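Local coordinates for protein leucine aminopeptidase 2 (Saccharomyces cerevisiae, PDB 2XQ0) that removes N-terminal residues from peptides, preferring di- and tripeptides, as a zinc-dependent M1-family aminopeptidase that also shows low epoxide hydrolase activity in vitro, at residues E16-T21 against F158-V163; Q145-H150 against C315-F320. One frame throughout, in Å; residues are numbered along the deposited sequence.

Contact 1: E16-T21 against F158-V163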
loop_
_atom_site.group_PDB
_atom_site.type_symbol
_atom_site.label_atom_id
_atom_site.label_comp_id
_atom_site.label_asym_id
_atom_site.label_seq_id
_atom_site.Cartn_x
_atom_site.Cartn_y
_atom_site.Cartn_z
ATOM N N GLU A 16 -3.554 22.758 -2.940
ATOM C CA GLU A 16 -3.347 22.779 -4.373
ATOM C C GLU A 16 -4.406 21.947 -5.081
ATOM O O GLU A 16 -4.787 20.867 -4.612
ATOM C CB GLU A 16 -1.967 22.206 -4.676
ATOM C CG GLU A 16 -1.616 22.165 -6.144
ATOM C CD GLU A 16 -0.215 21.635 -6.367
ATOM O OE1 GLU A 16 0.696 22.457 -6.595
ATOM O OE2 GLU A 16 -0.026 20.404 -6.307
ATOM N N TYR A 17 -4.860 22.446 -6.221
ATOM C CA TYR A 17 -5.910 21.783 -6.983
ATOM C C TYR A 17 -5.521 20.371 -7.429
ATOM O O TYR A 17 -4.410 20.150 -7.901
ATOM C CB TYR A 17 -6.301 22.651 -8.203
ATOM C CG TYR A 17 -7.648 22.254 -8.766
ATOM C CD1 TYR A 17 -8.806 22.860 -8.314
ATOM C CD2 TYR A 17 -7.761 21.252 -9.716
ATOM C CE1 TYR A 17 -10.039 22.509 -8.809
ATOM C CE2 TYR A 17 -9.008 20.874 -10.219
ATOM C CZ TYR A 17 -10.142 21.509 -9.753
ATOM O OH TYR A 17 -11.391 21.163 -10.217
ATOM N N ASP A 18 -6.446 19.418 -7.270
ATOM C CA ASP A 18 -6.243 18.038 -7.688
ATOM C C ASP A 18 -6.619 17.826 -9.162
ATOM O O ASP A 18 -7.801 17.759 -9.499
ATOM C CB ASP A 18 -7.113 17.124 -6.806
ATOM C CG ASP A 18 -6.957 15.668 -7.132
ATOM O OD1 ASP A 18 -6.232 15.335 -8.100
ATOM O OD2 ASP A 18 -7.558 14.852 -6.391
ATOM N N GLN A 19 -5.613 17.655 -10.013
ATOM C CA GLN A 19 -5.802 17.524 -11.464
ATOM C C GLN A 19 -6.313 16.148 -11.915
ATOM O O GLN A 19 -6.560 15.945 -13.108
ATOM C CB GLN A 19 -4.470 17.780 -12.171
ATOM C CG GLN A 19 -3.887 19.167 -11.916
ATOM C CD GLN A 19 -4.625 20.235 -12.667
ATOM O OE1 GLN A 19 -5.017 20.036 -13.813
ATOM N NE2 GLN A 19 -4.814 21.385 -12.033
ATOM N N SER A 20 -6.443 15.208 -10.977
ATOM C CA SER A 20 -6.849 13.839 -11.311
ATOM C C SER A 20 -8.347 13.612 -11.165
ATOM O O SER A 20 -8.808 12.483 -11.324
ATOM C CB SER A 20 -6.121 12.818 -10.423
ATOM O OG SER A 20 -4.723 12.854 -10.650
ATOM N N THR A 21 -9.107 14.657 -10.839
ATOM C CA THR A 21 -10.571 14.515 -10.764
ATOM C C THR A 21 -11.244 15.345 -11.853
ATOM O O THR A 21 -10.759 16.410 -12.233
ATOM C CB THR A 21 -11.143 14.913 -9.390
ATOM O OG1 THR A 21 -12.565 14.765 -9.394
ATOM C CG2 THR A 21 -10.826 16.343 -9.066
ATOM N N PHE A 158 -17.147 12.614 -5.688
ATOM C CA PHE A 158 -16.038 13.551 -5.844
ATOM C C PHE A 158 -14.781 12.766 -5.487
ATOM O O PHE A 158 -14.349 12.760 -4.329
ATOM C CB PHE A 158 -16.211 14.721 -4.896
ATOM C CG PHE A 158 -17.421 15.565 -5.181
ATOM C CD1 PHE A 158 -17.462 16.395 -6.287
ATOM C CD2 PHE A 158 -18.511 15.541 -4.337
ATOM C CE1 PHE A 158 -18.569 17.186 -6.547
ATOM C CE2 PHE A 158 -19.622 16.341 -4.595
ATOM C CZ PHE A 158 -19.648 17.160 -5.702
ATOM N N ASP A 159 -14.218 12.072 -6.472
ATOM C CA ASP A 159 -13.127 11.115 -6.238
ATOM C C ASP A 159 -11.766 11.806 -6.135
ATOM O O ASP A 159 -10.885 11.635 -6.998
ATOM C CB ASP A 159 -13.101 10.028 -7.331
ATOM C CG ASP A 159 -12.186 8.859 -6.982
ATOM O OD1 ASP A 159 -11.673 8.802 -5.843
ATOM O OD2 ASP A 159 -11.980 7.973 -7.848
ATOM N N THR A 160 -11.597 12.576 -5.064
ATOM C CA THR A 160 -10.327 13.250 -4.788
ATOM C C THR A 160 -10.023 13.152 -3.290
ATOM O O THR A 160 -10.932 13.165 -2.463
ATOM C CB THR A 160 -10.338 14.737 -5.284
ATOM O OG1 THR A 160 -9.296 15.474 -4.641
ATOM C CG2 THR A 160 -11.656 15.401 -4.990
ATOM N N PRO A 161 -8.740 13.023 -2.933
ATOM C CA PRO A 161 -8.452 12.948 -1.496
ATOM C C PRO A 161 -8.647 14.299 -0.792
ATOM O O PRO A 161 -8.612 14.348 0.442
ATOM C CB PRO A 161 -7.004 12.464 -1.447
ATOM C CG PRO A 161 -6.426 12.774 -2.808
ATOM C CD PRO A 161 -7.584 12.646 -3.770
ATOM N N SER A 162 -8.889 15.361 -1.565
ATOM C CA SER A 162 -9.284 16.653 -1.009
ATOM C C SER A 162 -10.684 16.646 -0.411
ATOM O O SER A 162 -11.004 17.491 0.420
ATOM C CB SER A 162 -9.197 17.774 -2.058
ATOM O OG SER A 162 -7.857 18.173 -2.273
ATOM N N VAL A 163 -11.531 15.705 -0.828
ATOM C CA VAL A 163 -12.895 15.664 -0.300
ATOM C C VAL A 163 -13.045 14.552 0.727
ATOM O O VAL A 163 -12.793 13.400 0.407
ATOM C CB VAL A 163 -13.918 15.479 -1.438
ATOM C CG1 VAL A 163 -15.342 15.298 -0.891
ATOM C CG2 VAL A 163 -13.857 16.679 -2.381
HETATM O O HOH W 1 -7.410 20.580 -3.608
HETATM O O HOH W 2 -8.113 12.299 -7.407
#

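Contact 2: Q145-H150 against C315-F320. With BES (2-(3-amino-2-hydroxy-4-phenyl-butyrylamino)-4-methyl-pentanoic acid), chain B.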
loop_
_atom_site.group_PDB
_atom_site.type_symbol
_atom_site.label_atom_id
_atom_site.label_comp_id
_atom_site.label_asym_id
_atom_site.label_seq_id
_atom_site.Cartn_x
_atom_site.Cartn_y
_atom_site.Cartn_z
ATOM N N GLN A 145 -10.615 -2.419 -3.946
ATOM C CA GLN A 145 -9.351 -1.735 -3.729
ATOM C C GLN A 145 -9.491 -0.444 -4.534
ATOM O O GLN A 145 -9.524 -0.483 -5.765
ATOM C CB GLN A 145 -8.178 -2.569 -4.250
ATOM C CG GLN A 145 -6.896 -1.765 -4.459
ATOM C CD GLN A 145 -6.399 -1.142 -3.172
ATOM O OE1 GLN A 145 -6.219 -1.835 -2.170
ATOM N NE2 GLN A 145 -6.190 0.171 -3.186
ATOM N N LEU A 146 -9.625 0.684 -3.843
ATOM C CA LEU A 146 -10.008 1.935 -4.505
ATOM C C LEU A 146 -8.851 2.900 -4.763
ATOM O O LEU A 146 -8.931 3.785 -5.636
ATOM C CB LEU A 146 -11.128 2.644 -3.725
ATOM C CG LEU A 146 -12.359 1.793 -3.425
ATOM C CD1 LEU A 146 -13.506 2.666 -2.903
ATOM C CD2 LEU A 146 -12.785 1.006 -4.653
ATOM N N GLU A 147 -7.765 2.744 -4.027
ATOM C CA GLU A 147 -6.654 3.692 -4.194
ATOM C C GLU A 147 -5.954 3.419 -5.520
ATOM O O GLU A 147 -5.719 2.263 -5.846
ATOM C CB GLU A 147 -5.657 3.558 -3.038
ATOM C CG GLU A 147 -4.701 4.756 -2.885
ATOM C CD GLU A 147 -3.845 4.618 -1.628
ATOM O OE1 GLU A 147 -4.059 3.638 -0.900
ATOM O OE2 GLU A 147 -2.970 5.462 -1.379
ATOM N N ALA A 148 -5.634 4.458 -6.297
ATOM C CA ALA A 148 -5.849 5.857 -5.944
ATOM C C ALA A 148 -7.165 6.436 -6.467
ATOM O O ALA A 148 -7.860 7.137 -5.729
ATOM C CB ALA A 148 -4.695 6.705 -6.458
ATOM N N ILE A 149 -7.490 6.179 -7.738
ATOM C CA ILE A 149 -8.734 6.716 -8.320
ATOM C C ILE A 149 -9.722 5.675 -8.870
ATOM O O ILE A 149 -10.325 5.863 -9.933
ATOM C CB ILE A 149 -8.444 7.764 -9.398
ATOM C CG1 ILE A 149 -7.576 7.169 -10.518
ATOM C CG2 ILE A 149 -7.748 8.993 -8.749
ATOM C CD1 ILE A 149 -7.429 8.102 -11.735
ATOM N N HIS A 150 -9.920 4.593 -8.133
ATOM C CA HIS A 150 -10.885 3.571 -8.555
ATOM C C HIS A 150 -12.225 3.690 -7.824
ATOM O O HIS A 150 -13.174 2.965 -8.147
ATOM C CB HIS A 150 -10.293 2.172 -8.351
ATOM C CG HIS A 150 -9.107 1.896 -9.220
ATOM N ND1 HIS A 150 -9.209 1.763 -10.588
ATOM C CD2 HIS A 150 -7.795 1.760 -8.923
ATOM C CE1 HIS A 150 -8.009 1.544 -11.095
ATOM N NE2 HIS A 150 -7.133 1.528 -10.105
ATOM N N CYS A 315 -3.781 16.250 -0.325
ATOM C CA CYS A 315 -4.854 16.900 -1.059
ATOM C C CYS A 315 -4.965 16.410 -2.494
ATOM O O CYS A 315 -6.032 16.502 -3.102
ATOM C CB CYS A 315 -4.657 18.413 -1.035
ATOM S SG CYS A 315 -3.231 18.938 -1.963
ATOM N N SER A 316 -3.861 15.903 -3.037
ATOM C CA SER A 316 -3.841 15.387 -4.399
ATOM C C SER A 316 -2.742 14.361 -4.514
ATOM O O SER A 316 -1.945 14.190 -3.593
ATOM C CB SER A 316 -3.586 16.508 -5.404
ATOM O OG SER A 316 -2.205 16.783 -5.547
ATOM N N TRP A 317 -2.667 13.701 -5.660
ATOM C CA TRP A 317 -1.671 12.652 -5.845
ATOM C C TRP A 317 -0.282 13.212 -6.190
ATOM O O TRP A 317 0.685 12.469 -6.259
ATOM C CB TRP A 317 -2.172 11.601 -6.839
ATOM C CG TRP A 317 -3.533 11.088 -6.388
ATOM C CD1 TRP A 317 -4.740 11.336 -6.977
ATOM C CD2 TRP A 317 -3.816 10.322 -5.204
ATOM N NE1 TRP A 317 -5.757 10.751 -6.245
ATOM C CE2 TRP A 317 -5.214 10.126 -5.151
ATOM C CE3 TRP A 317 -3.019 9.773 -4.190
ATOM C CZ2 TRP A 317 -5.831 9.392 -4.132
ATOM C CZ3 TRP A 317 -3.632 9.056 -3.173
ATOM C CH2 TRP A 317 -5.016 8.865 -3.153
ATOM N N ASN A 318 -0.190 14.529 -6.359
ATOM C CA ASN A 318 1.110 15.203 -6.455
ATOM C C ASN A 318 1.863 15.226 -5.145
ATOM O O ASN A 318 3.071 15.396 -5.141
ATOM C CB ASN A 318 0.943 16.661 -6.887
ATOM C CG ASN A 318 0.675 16.817 -8.356
ATOM O OD1 ASN A 318 0.718 15.854 -9.121
ATOM N ND2 ASN A 318 0.452 18.054 -8.774
ATOM N N HIS A 319 1.137 15.101 -4.039
ATOM C CA HIS A 319 1.719 15.236 -2.694
ATOM C C HIS A 319 1.556 13.935 -1.897
ATOM O O HIS A 319 1.407 13.940 -0.667
ATOM C CB HIS A 319 1.077 16.419 -1.963
ATOM C CG HIS A 319 1.175 17.695 -2.730
ATOM N ND1 HIS A 319 2.282 18.514 -2.664
ATOM C CD2 HIS A 319 0.344 18.252 -3.639
ATOM C CE1 HIS A 319 2.113 19.537 -3.483
ATOM N NE2 HIS A 319 0.946 19.400 -4.089
ATOM N N PHE A 320 1.570 12.830 -2.634
ATOM C CA PHE A 320 1.396 11.487 -2.088
ATOM C C PHE A 320 2.436 11.173 -1.009
ATOM O O PHE A 320 2.180 10.364 -0.114
ATOM C CB PHE A 320 1.493 10.481 -3.237
ATOM C CG PHE A 320 1.165 9.063 -2.850
ATOM C CD1 PHE A 320 0.013 8.775 -2.132
ATOM C CD2 PHE A 320 1.980 8.011 -3.270
ATOM C CE1 PHE A 320 -0.309 7.458 -1.794
ATOM C CE2 PHE A 320 1.668 6.697 -2.938
ATOM C CZ PHE A 320 0.515 6.428 -2.194
HETATM N N2 BES B . -2.557 1.605 0.396
HETATM C C1 BES B . -1.149 1.301 0.250
HETATM C C6 BES B . -0.919 0.462 -1.009
HETATM C C7 BES B . -1.301 1.254 -2.239
HETATM C C8 BES B . -0.862 2.566 -2.379
HETATM C C12 BES B . -2.104 0.681 -3.221
HETATM C C9 BES B . -1.215 3.300 -3.505
HETATM C C11 BES B . -2.459 1.418 -4.347
HETATM C C10 BES B . -2.013 2.729 -4.491
HETATM C C2 BES B . -0.611 0.561 1.481
HETATM O O2 BES B . -0.794 1.252 2.725
HETATM C C3 BES B . 0.845 0.330 1.251
HETATM O O3 BES B . 1.662 1.253 1.305
HETATM N N1 BES B . 1.074 -0.947 0.973
HETATM C C4 BES B . 2.339 -1.590 0.684
HETATM C C13 BES B . 2.744 -2.188 2.025
HETATM C C14 BES B . 4.149 -1.786 2.452
HETATM C C15 BES B . 4.303 -1.942 3.961
HETATM C C16 BES B . 4.498 -0.368 2.008
HETATM C C5 BES B . 2.039 -2.705 -0.277
HETATM O O1 BES B . 2.941 -3.098 -1.051
HETATM O O4 BES B . 0.883 -3.199 -0.271
#

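Contact 1: E16-T21 against F158-V163
Asp18 CG lies anti to its backbone N (chi1 -179°) and Thr160 OG1 likewise anti to its own (chi1 162°), which sets Asp18 CG and Thr160 OG1 3.4 Å apart, the two side chains passing each other in opposite directions. Asp18 closes an Asx turn and Thr160 an ST turn, and each starts a type I beta turn. Thr160 OG1 donates to Asp18 OD2 over a short 2.5 Å, using the anti lone pair of that oxygen. The same OG1 accepts from Ser162 N at 3.1 Å, so one hydroxyl both closes its own turn and bonds to the Asx-turn residue. The other oxygen, Asp18 OD1, accepts from Ser20 N at 2.9 Å, the donor lying above the carboxylate plane. Apolar packing is slight: Thr21 CG2 touches Thr160 CB at 4.1 Å, while Thr21 OG1 bonds to Asp70. The loop 158-163 leads into strand 165-172 of the large N-terminal sheet, and 16-21 precedes strand 28-40, its parallel neighbour, so the contact ties the approaches to two adjacent strands. One water links Glu16 O to Ser162 OG; a second donates to Asp18 OD2 at 2.8 Å and to Asp159 O at 2.9 Å.

Contact 2: Q145-H150 against C315-F320
The wall of the bestatin pocket is built here from both sides of a domain junction, with Glu147 on one loop and Phe320 on the other. Glu147 and Phe320 reach toward each other tip to tip: OE2 comes to the edge of the phenyl ring, 3.4 Å from CE1, with carboxylate and ring planes 82° apart. The other oxygen, OE1, accepts a hydrogen bond of 2.8 Å from the inhibitor amine N2. Glu147 CG is anti to the backbone N (chi1 -163°) and the chain is extended beyond it; CG and CD lie above the plane of the inhibitor's phenyl ring, toward its rim, CD 3.5 Å from BES C9. Loop 145-150 belongs to the N-terminal domain of this M1 peptidase and contains a cis peptide before Ala148; loop 315-320 belongs to the catalytic domain and leads into helix 321-339, which carries the zinc ligand Glu324. At the next residue after Glu147, Ala148 CB sits over the six-membered ring of Trp317 in a CH-pi contact, 3.7 Å from the centroid and 12° off the ring normal. Ile149 CG2 continues the packing to the pyrrole part, 3.7 Å from Trp317 NE1, and Tyr205 meets the indole edge-to-face.

In the fold
Contacts 1 and 2 lie with centres about 8 Å apart, and their segments alternate along the chain. They touch directly: Ser162 OG is 2.6 Å from Cys315 O and Glu16 OE2 is 2.6 Å from His319 NE2, both probable hydrogen bonds, so each loop of contact 1 reaches segment 315-320. Asp159, salt-bridged to Arg152, packs its OD2 3.4 Å from Ile149 C in the other loop of contact 2. Contact 2 is the one at the active site: the Phe320 side chain is about 6 Å from the zinc ion. Contact 1 stands farther back: the side chain of Pro161 is about 11 Å from the bound BES. The same side chain of Pro161 is about 13 Å from the zinc ion.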